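Long-range contacts in ficolin-3 (Homo sapiens, PDB 2J60), which probably acts as a lectin of innate immunity, recognising sugars on foreign surfaces through its fibrinogen-like domain: residues Leu145-Gly150 / Trp176-Tyr181; Cys180-Leu185 / Trp203-Gly208. All coordinates share one frame; numbering follows the deposited sequence. Where two conformers were deposited one is given.

Contact 1 (Leu145-Gly150 / Trp176-Tyr181). With ABE (alpha-D-Abequopyranose), chain D.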
ATOM      1  N   LEU A 145       6.924  -9.383  -0.957  1.00 28.28           N
ATOM      2  CA  LEU A 145       7.238  -8.066  -1.491  1.00 28.66           C
ATOM      3  C   LEU A 145       8.718  -7.897  -1.859  1.00 28.27           C
ATOM      4  O   LEU A 145       9.071  -6.995  -2.612  1.00 27.99           O
ATOM      5  CB  LEU A 145       6.820  -6.969  -0.504  1.00 28.51           C
ATOM      6  CG  LEU A 145       6.499  -5.587  -1.074  1.00 30.64           C
ATOM      7  CD1 LEU A 145       5.411  -5.618  -2.166  1.00 28.58           C
ATOM      8  CD2 LEU A 145       6.127  -4.622   0.066  1.00 30.70           C
ATOM      9  N   SER A 146       9.585  -8.753  -1.328  1.00 28.34           N
ATOM     10  CA  SER A 146      11.019  -8.629  -1.592  1.00 29.21           C
ATOM     11  C   SER A 146      11.375  -8.627  -3.066  1.00 28.98           C
ATOM     12  O   SER A 146      12.170  -7.797  -3.521  1.00 27.15           O
ATOM     13  CB  SER A 146      11.793  -9.714  -0.865  1.00 29.71           C
ATOM     14  OG  SER A 146      11.865  -9.356   0.488  1.00 32.29           O
ATOM     15  N   LEU A 147      10.788  -9.565  -3.798  1.00 29.33           N
ATOM     16  CA  LEU A 147      10.907  -9.585  -5.242  1.00 30.82           C
ATOM     17  C   LEU A 147      10.748  -8.178  -5.820  1.00 29.53           C
ATOM     18  O   LEU A 147      11.427  -7.812  -6.765  1.00 29.22           O
ATOM     19  CB  LEU A 147       9.864 -10.521  -5.874  1.00 31.09           C
ATOM     20  CG  LEU A 147       9.719 -10.395  -7.410  1.00 33.36           C
ATOM     21  CD1 LEU A 147      10.987 -10.814  -8.199  1.00 34.45           C
ATOM     22  CD2 LEU A 147       8.512 -11.138  -7.931  1.00 33.98           C
ATOM     23  N   HIS A 148       9.845  -7.393  -5.248  1.00 28.67           N
ATOM     24  CA  HIS A 148       9.458  -6.134  -5.868  1.00 26.69           C
ATOM     25  C   HIS A 148      10.338  -4.955  -5.529  1.00 26.65           C
ATOM     26  O   HIS A 148      10.215  -3.894  -6.154  1.00 26.13           O
ATOM     27  CB  HIS A 148       7.991  -5.832  -5.571  1.00 27.88           C
ATOM     28  CG  HIS A 148       7.055  -6.765  -6.260  1.00 24.53           C
ATOM     29  ND1 HIS A 148       6.494  -7.853  -5.633  1.00 27.27           N
ATOM     30  CD2 HIS A 148       6.603  -6.792  -7.535  1.00 25.98           C
ATOM     31  CE1 HIS A 148       5.713  -8.496  -6.482  1.00 24.72           C
ATOM     32  NE2 HIS A 148       5.762  -7.875  -7.644  1.00 25.70           N
ATOM     33  N   SER A 149      11.233  -5.131  -4.554  1.00 24.64           N
ATOM     34  CA  SER A 149      12.167  -4.081  -4.209  1.00 24.06           C
ATOM     35  C   SER A 149      13.053  -3.768  -5.404  1.00 24.00           C
ATOM     36  O   SER A 149      13.422  -4.646  -6.173  1.00 26.12           O
ATOM     37  CB  SER A 149      13.022  -4.474  -3.006  1.00 24.22           C
ATOM     38  OG  SER A 149      13.593  -3.307  -2.427  1.00 25.59           O
ATOM     39  N   GLY A 150      13.363  -2.506  -5.578  1.00 24.04           N
ATOM     40  CA  GLY A 150      14.208  -2.086  -6.684  1.00 25.05           C
ATOM     41  C   GLY A 150      13.488  -1.939  -8.014  1.00 25.30           C
ATOM     42  O   GLY A 150      14.120  -1.632  -9.027  1.00 26.32           O
ATOM     43  N   TRP A 176       4.643  -2.516  -8.372  1.00 25.40           N
ATOM     44  CA  TRP A 176       6.034  -2.440  -8.768  1.00 26.26           C
ATOM     45  C   TRP A 176       6.304  -3.744  -9.503  1.00 27.17           C
ATOM     46  O   TRP A 176       7.085  -4.574  -9.046  1.00 27.97           O
ATOM     47  CB  TRP A 176       6.913  -2.275  -7.536  1.00 25.42           C
ATOM     48  CG  TRP A 176       6.583  -1.041  -6.763  1.00 22.46           C
ATOM     49  CD1 TRP A 176       7.085   0.210  -6.978  1.00 21.91           C
ATOM     50  CD2 TRP A 176       5.688  -0.927  -5.647  1.00 23.41           C
ATOM     51  NE1 TRP A 176       6.571   1.089  -6.075  1.00 21.22           N
ATOM     52  CE2 TRP A 176       5.713   0.423  -5.237  1.00 22.69           C
ATOM     53  CE3 TRP A 176       4.879  -1.837  -4.943  1.00 24.43           C
ATOM     54  CZ2 TRP A 176       4.933   0.902  -4.176  1.00 22.04           C
ATOM     55  CZ3 TRP A 176       4.102  -1.352  -3.869  1.00 23.62           C
ATOM     56  CH2 TRP A 176       4.148   0.000  -3.499  1.00 21.05           C
ATOM     57  N   TYR A 177       5.628  -3.924 -10.636  1.00 27.68           N
ATOM     58  CA  TYR A 177       5.648  -5.207 -11.341  1.00 30.14           C
ATOM     59  C   TYR A 177       7.024  -5.642 -11.810  1.00 30.65           C
ATOM     60  O   TYR A 177       7.871  -4.817 -12.141  1.00 30.56           O
ATOM     61  CB  TYR A 177       4.667  -5.220 -12.521  1.00 28.81           C
ATOM     62  CG  TYR A 177       3.236  -5.198 -12.062  1.00 29.35           C
ATOM     63  CD1 TYR A 177       2.718  -6.240 -11.309  1.00 27.11           C
ATOM     64  CD2 TYR A 177       2.406  -4.118 -12.352  1.00 27.18           C
ATOM     65  CE1 TYR A 177       1.401  -6.240 -10.886  1.00 26.93           C
ATOM     66  CE2 TYR A 177       1.099  -4.099 -11.919  1.00 26.38           C
ATOM     67  CZ  TYR A 177       0.594  -5.166 -11.197  1.00 25.41           C
ATOM     68  OH  TYR A 177      -0.708  -5.134 -10.758  1.00 27.50           O
ATOM     69  N   ALA A 178       7.223  -6.952 -11.806  1.00 32.07           N
ATOM     70  CA  ALA A 178       8.376  -7.565 -12.454  1.00 33.34           C
ATOM     71  C   ALA A 178       7.874  -8.163 -13.772  1.00 34.05           C
ATOM     72  O   ALA A 178       7.817  -7.479 -14.807  1.00 34.36           O
ATOM     73  CB  ALA A 178       8.963  -8.638 -11.559  1.00 32.89           C
ATOM     74  N   SER A 179       7.504  -9.432 -13.727  1.00 34.37           N
ATOM     75  CA  SER A 179       6.825 -10.070 -14.844  1.00 35.94           C
ATOM     76  C   SER A 179       6.146 -11.352 -14.401  1.00 35.99           C
ATOM     77  O   SER A 179       6.486 -12.415 -14.921  1.00 37.51           O
ATOM     78  CB  SER A 179       7.803 -10.381 -15.989  1.00 35.92           C
ATOM     79  OG  SER A 179       8.959 -11.041 -15.505  1.00 37.63           O
ATOM     80  N   CYS A 180       5.161 -11.263 -13.494  1.00 36.17           N
ATOM     81  CA  CYS A 180       4.646  -9.967 -13.002  1.00 35.38           C
ATOM     82  C   CYS A 180       4.735  -9.679 -11.501  1.00 34.10           C
ATOM     83  O   CYS A 180       5.172  -8.582 -11.107  1.00 32.81           O
ATOM     84  CB  CYS A 180       3.217  -9.737 -13.473  1.00 36.44           C
ATOM     85  SG  CYS A 180       3.094  -9.490 -15.258  1.00 38.18           S
ATOM     86  N   TYR A 181       4.342 -10.637 -10.662  0.50 32.64           N
ATOM     87  CA  TYR A 181       4.360 -10.370  -9.227  0.50 32.11           C
ATOM     88  C   TYR A 181       4.382 -11.578  -8.290  0.50 32.38           C
ATOM     89  O   TYR A 181       4.098 -12.714  -8.682  0.50 32.64           O
ATOM     90  CB  TYR A 181       3.159  -9.495  -8.856  0.50 30.69           C
ATOM     91  CG  TYR A 181       1.834 -10.188  -9.055  0.50 29.41           C
ATOM     92  CD1 TYR A 181       1.275 -10.959  -8.044  0.50 27.99           C
ATOM     93  CD2 TYR A 181       1.141 -10.076 -10.258  0.50 28.75           C
ATOM     94  CE1 TYR A 181       0.080 -11.594  -8.216  0.50 27.70           C
ATOM     95  CE2 TYR A 181      -0.073 -10.716 -10.439  0.50 27.82           C
ATOM     96  CZ  TYR A 181      -0.597 -11.468  -9.408  0.50 26.75           C
ATOM     97  OH  TYR A 181      -1.800 -12.103  -9.571  0.50 26.26           O
TER
HETATM   98  C1  ABE D1277       2.011 -13.298 -12.288  1.00 53.53           C
HETATM   99  C2  ABE D1277       1.493 -14.485 -11.480  1.00 53.08           C
HETATM  100  C3  ABE D1277       1.909 -15.812 -12.097  1.00 54.14           C
HETATM  101  C4  ABE D1277       1.583 -15.832 -13.589  1.00 54.64           C
HETATM  102  C5  ABE D1277       2.157 -14.585 -14.264  1.00 54.24           C
HETATM  103  C6  ABE D1277       1.893 -14.565 -15.768  1.00 54.79           C
HETATM  104  O1  ABE D1277       3.448 -13.211 -12.224  1.00 52.71           O
HETATM  105  O2  ABE D1277       1.973 -14.431 -10.135  1.00 53.99           O
HETATM  106  O5  ABE D1277       1.586 -13.431 -13.647  1.00 53.06           O
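H148 and W176 bring the two backbones together, CA to CA 5.8 Å; a 3-10 turn at S146-H148, with H148 N bonded to L145 O (2.8 Å), meets a loop with no regular secondary structure. With no hydrogen bond crossing between the segments, the contact rests on side chains of 145-150 packing against the backbone and side chains of the loop. In H148, CG lies anti to the carbonyl carbon (chi1 -69°), CB is 4.2 Å from W176 CB, and the edge of the ring, whose flip is doubtful, faces the backbone and CB of Y181, whose side chain runs beside it in the same direction. L147 reaches above a face of that imidazole, its CD2 4.4 Å from A178 CB.

The peptide before C180 is cis, which probably sets the two successive amides to converge on one acceptor: abequose O1 takes C180 N at 2.9 Å (157°) and Y181 N at 3.1 Å (166°). Abequose O2 donates to Y181 O at 3.1 Å; in the conformer described, it also lies over the centre of the Y181 ring, 3.9 Å above its plane. Such a cis bond is familiar in fibrinogen-like recognition domains.

H148 and W176 both rest on L131 of strand 131-138. On the helix 167-171 side, Y177 and Y181 touch V171, and a C180-C167 disulfide ties the binding loop to that helix.

Contact 2 (Cys180-Leu185 / Trp203-Gly208); sequences CYRSNL and WASGRG. With ABE (alpha-D-Abequopyranose), chain D.
W203 and S183 form a single beta bridge, CA to CA 4.6 Å, and the indole takes the apolar part of the contact. Its CG is anti to the backbone N (chi1 -166°), which brings the six-membered ring to S183 CB, 3.4 Å from CE3, and to L185 CD1, 4.0 Å from CZ3; both approach obliquely. NE1 bonds to G142 O. A204 supplies the hydrogen bond between the segments: its N meets R182 O at 2.6 Å, almost in line with the carbonyl (C=O...N 174°), while its CB lies over one face of the R182 guanidinium, 3.5 Å from NH1. S205 follows with its CB 3.6 Å from R182 NH2, as its OG bonds to S144 OG and A141 O. G206 closes a type I turn begun at W203; past R207, whose NH2 forms a salt bridge with E193 OE1, G208 N reaches W203 O from the opposite face to G206 N.

A single short backbone bond joins the two segments, and N184 continues the pairing with D202. The guanidinium sets one face against a methyl group while NH2 bonds to D143 O, so R182 combines apolar packing with a polar bond.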
ATOM      1  N   CYS A 180       5.161 -11.263 -13.494  1.00 36.17           N
ATOM      2  CA  CYS A 180       4.646  -9.967 -13.002  1.00 35.38           C
ATOM      3  C   CYS A 180       4.735  -9.679 -11.501  1.00 34.10           C
ATOM      4  O   CYS A 180       5.172  -8.582 -11.107  1.00 32.81           O
ATOM      5  CB  CYS A 180       3.217  -9.737 -13.473  1.00 36.44           C
ATOM      6  SG  CYS A 180       3.094  -9.490 -15.258  1.00 38.18           S
ATOM      7  N   TYR A 181       4.342 -10.637 -10.662  0.50 32.64           N
ATOM      8  CA  TYR A 181       4.360 -10.370  -9.227  0.50 32.11           C
ATOM      9  C   TYR A 181       4.382 -11.578  -8.290  0.50 32.38           C
ATOM     10  O   TYR A 181       4.098 -12.714  -8.682  0.50 32.64           O
ATOM     11  CB  TYR A 181       3.159  -9.495  -8.856  0.50 30.69           C
ATOM     12  CG  TYR A 181       1.834 -10.188  -9.055  0.50 29.41           C
ATOM     13  CD1 TYR A 181       1.275 -10.959  -8.044  0.50 27.99           C
ATOM     14  CD2 TYR A 181       1.141 -10.076 -10.258  0.50 28.75           C
ATOM     15  CE1 TYR A 181       0.080 -11.594  -8.216  0.50 27.70           C
ATOM     16  CE2 TYR A 181      -0.073 -10.716 -10.439  0.50 27.82           C
ATOM     17  CZ  TYR A 181      -0.597 -11.468  -9.408  0.50 26.75           C
ATOM     18  OH  TYR A 181      -1.800 -12.103  -9.571  0.50 26.26           O
ATOM     19  N   ARG A 182       4.704 -11.287  -7.030  1.00 32.73           N
ATOM     20  CA  ARG A 182       4.516 -12.202  -5.917  1.00 32.09           C
ATOM     21  C   ARG A 182       3.376 -11.647  -5.035  1.00 32.22           C
ATOM     22  O   ARG A 182       2.759 -12.389  -4.270  1.00 31.74           O
ATOM     23  CB  ARG A 182       5.811 -12.322  -5.089  1.00 33.34           C
ATOM     24  CG  ARG A 182       6.976 -13.036  -5.806  1.00 35.34           C
ATOM     25  CD  ARG A 182       7.139 -14.481  -5.347  1.00 35.52           C
ATOM     26  NE  ARG A 182       7.305 -14.543  -3.900  1.00 37.84           N
ATOM     27  CZ  ARG A 182       6.973 -15.592  -3.160  1.00 36.93           C
ATOM     28  NH1 ARG A 182       6.466 -16.673  -3.736  1.00 37.84           N
ATOM     29  NH2 ARG A 182       7.151 -15.557  -1.853  1.00 37.83           N
ATOM     30  N   SER A 183       3.108 -10.335  -5.151  1.00 30.42           N
ATOM     31  CA  SER A 183       1.975  -9.677  -4.468  1.00 28.31           C
ATOM     32  C   SER A 183       1.291  -8.704  -5.427  1.00 27.15           C
ATOM     33  O   SER A 183       1.918  -8.170  -6.358  1.00 28.21           O
ATOM     34  CB  SER A 183       2.412  -8.938  -3.199  1.00 27.39           C
ATOM     35  OG  SER A 183       3.469  -8.026  -3.496  1.00 28.61           O
ATOM     36  N   ASN A 184       0.009  -8.455  -5.189  1.00 28.07           N
ATOM     37  CA  ASN A 184      -0.796  -7.654  -6.112  1.00 27.06           C
ATOM     38  C   ASN A 184      -1.954  -7.026  -5.333  1.00 27.43           C
ATOM     39  O   ASN A 184      -3.113  -7.185  -5.690  1.00 28.09           O
ATOM     40  CB  ASN A 184      -1.315  -8.572  -7.225  1.00 27.95           C
ATOM     41  CG  ASN A 184      -1.885  -7.819  -8.415  1.00 28.97           C
ATOM     42  OD1 ASN A 184      -1.296  -6.841  -8.914  1.00 29.73           O
ATOM     43  ND2 ASN A 184      -3.041  -8.278  -8.891  1.00 29.48           N
ATOM     44  N   LEU A 185      -1.631  -6.319  -4.257  1.00 26.02           N
ATOM     45  CA  LEU A 185      -2.659  -5.849  -3.315  1.00 24.78           C
ATOM     46  C   LEU A 185      -3.598  -4.748  -3.861  1.00 23.39           C
ATOM     47  O   LEU A 185      -4.623  -4.458  -3.260  1.00 24.22           O
ATOM     48  CB  LEU A 185      -2.012  -5.400  -2.016  1.00 23.68           C
ATOM     49  CG  LEU A 185      -1.273  -6.516  -1.266  1.00 22.83           C
ATOM     50  CD1 LEU A 185      -0.699  -5.909  -0.013  1.00 23.40           C
ATOM     51  CD2 LEU A 185      -2.217  -7.699  -0.934  1.00 20.13           C
ATOM     52  N   TRP A 203      -1.287 -12.626  -2.294  1.00 31.35           N
ATOM     53  CA  TRP A 203       0.004 -12.622  -1.579  1.00 31.69           C
ATOM     54  C   TRP A 203       0.651 -14.019  -1.762  1.00 32.95           C
ATOM     55  O   TRP A 203       0.217 -14.981  -1.146  1.00 32.10           O
ATOM     56  CB  TRP A 203      -0.227 -12.275  -0.096  1.00 29.78           C
ATOM     57  CG  TRP A 203       1.020 -11.895   0.707  1.00 30.15           C
ATOM     58  CD1 TRP A 203       1.697 -12.702   1.575  1.00 29.73           C
ATOM     59  CD2 TRP A 203       1.712 -10.622   0.731  1.00 29.53           C
ATOM     60  NE1 TRP A 203       2.768 -12.031   2.118  1.00 29.85           N
ATOM     61  CE2 TRP A 203       2.800 -10.757   1.619  1.00 28.81           C
ATOM     62  CE3 TRP A 203       1.519  -9.395   0.085  1.00 29.90           C
ATOM     63  CZ2 TRP A 203       3.691  -9.702   1.890  1.00 28.89           C
ATOM     64  CZ3 TRP A 203       2.404  -8.352   0.345  1.00 29.84           C
ATOM     65  CH2 TRP A 203       3.478  -8.517   1.244  1.00 29.39           C
ATOM     66  N   ALA A 204       1.659 -14.146  -2.629  1.00 34.95           N
ATOM     67  CA  ALA A 204       2.102 -15.501  -3.037  1.00 35.58           C
ATOM     68  C   ALA A 204       2.472 -16.429  -1.868  1.00 36.79           C
ATOM     69  O   ALA A 204       2.020 -17.568  -1.814  1.00 38.20           O
ATOM     70  CB  ALA A 204       3.243 -15.435  -4.061  1.00 34.66           C
ATOM     71  N   SER A 205       3.276 -15.935  -0.931  1.00 37.44           N
ATOM     72  CA  SER A 205       3.731 -16.735   0.194  1.00 39.08           C
ATOM     73  C   SER A 205       2.617 -16.997   1.194  1.00 40.36           C
ATOM     74  O   SER A 205       2.780 -17.792   2.122  1.00 41.22           O
ATOM     75  CB  SER A 205       4.851 -16.012   0.918  1.00 39.28           C
ATOM     76  OG  SER A 205       4.389 -14.736   1.327  1.00 40.21           O
ATOM     77  N   GLY A 206       1.499 -16.293   1.043  1.00 41.13           N
ATOM     78  CA  GLY A 206       0.353 -16.510   1.910  1.00 40.91           C
ATOM     79  C   GLY A 206      -0.536 -17.568   1.305  1.00 41.28           C
ATOM     80  O   GLY A 206      -0.246 -18.759   1.395  1.00 42.38           O
ATOM     81  N   ARG A 207      -1.619 -17.143   0.671  1.00 41.56           N
ATOM     82  CA  ARG A 207      -2.564 -18.085   0.093  1.00 41.32           C
ATOM     83  C   ARG A 207      -2.235 -18.376  -1.360  1.00 41.05           C
ATOM     84  O   ARG A 207      -2.909 -19.174  -1.993  1.00 41.19           O
ATOM     85  CB  ARG A 207      -4.010 -17.571   0.204  1.00 42.11           C
ATOM     86  CG  ARG A 207      -4.465 -17.224   1.630  1.00 42.44           C
ATOM     87  CD  ARG A 207      -5.955 -17.463   1.799  1.00 45.75           C
ATOM     88  NE  ARG A 207      -6.735 -16.888   0.700  1.00 48.02           N
ATOM     89  CZ  ARG A 207      -7.807 -17.468   0.154  1.00 49.00           C
ATOM     90  NH1 ARG A 207      -8.222 -18.659   0.592  1.00 49.59           N
ATOM     91  NH2 ARG A 207      -8.448 -16.872  -0.848  1.00 47.31           N
ATOM     92  N   GLY A 208      -1.217 -17.715  -1.904  1.00 40.72           N
ATOM     93  CA  GLY A 208      -0.784 -17.987  -3.270  1.00 40.66           C
ATOM     94  C   GLY A 208      -1.538 -17.251  -4.356  1.00 40.68           C
ATOM     95  O   GLY A 208      -2.613 -16.709  -4.112  1.00 42.00           O
TER
HETATM   96  C1  ABE D1277       2.011 -13.298 -12.288  1.00 53.53           C
HETATM   97  C2  ABE D1277       1.493 -14.485 -11.480  1.00 53.08           C
HETATM   98  C3  ABE D1277       1.909 -15.812 -12.097  1.00 54.14           C
HETATM   99  C4  ABE D1277       1.583 -15.832 -13.589  1.00 54.64           C
HETATM  100  C5  ABE D1277       2.157 -14.585 -14.264  1.00 54.24           C
HETATM  101  C6  ABE D1277       1.893 -14.565 -15.768  1.00 54.79           C
HETATM  102  O1  ABE D1277       3.448 -13.211 -12.224  1.00 52.71           O
HETATM  103  O2  ABE D1277       1.973 -14.431 -10.135  1.00 53.99           O
HETATM  104  O5  ABE D1277       1.586 -13.431 -13.647  1.00 53.06           O

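In the fold
The two contacts follow one another along the chain: 145-150 comes after strand 131-138, helix 167-171 intervenes, and 176-181 overlaps 180-185, before 203-208 and the closing strand 215-220. The centres of the two contacts are about 10 Å apart, each about 13 Å from the centre of the chain, on the same side. Y177 OH lies 2.6 Å from N184 OD1, a probable hydrogen bond, and L147 packs on R182. C180 and Y181, which bind the sugar, lie in the stretch shared by the two contacts; Y181 packs on H148, while the pairing with 203-208 begins at R182. A calcium ion lies about 8 Å from the Y177 side chain, in the same loop-rich region.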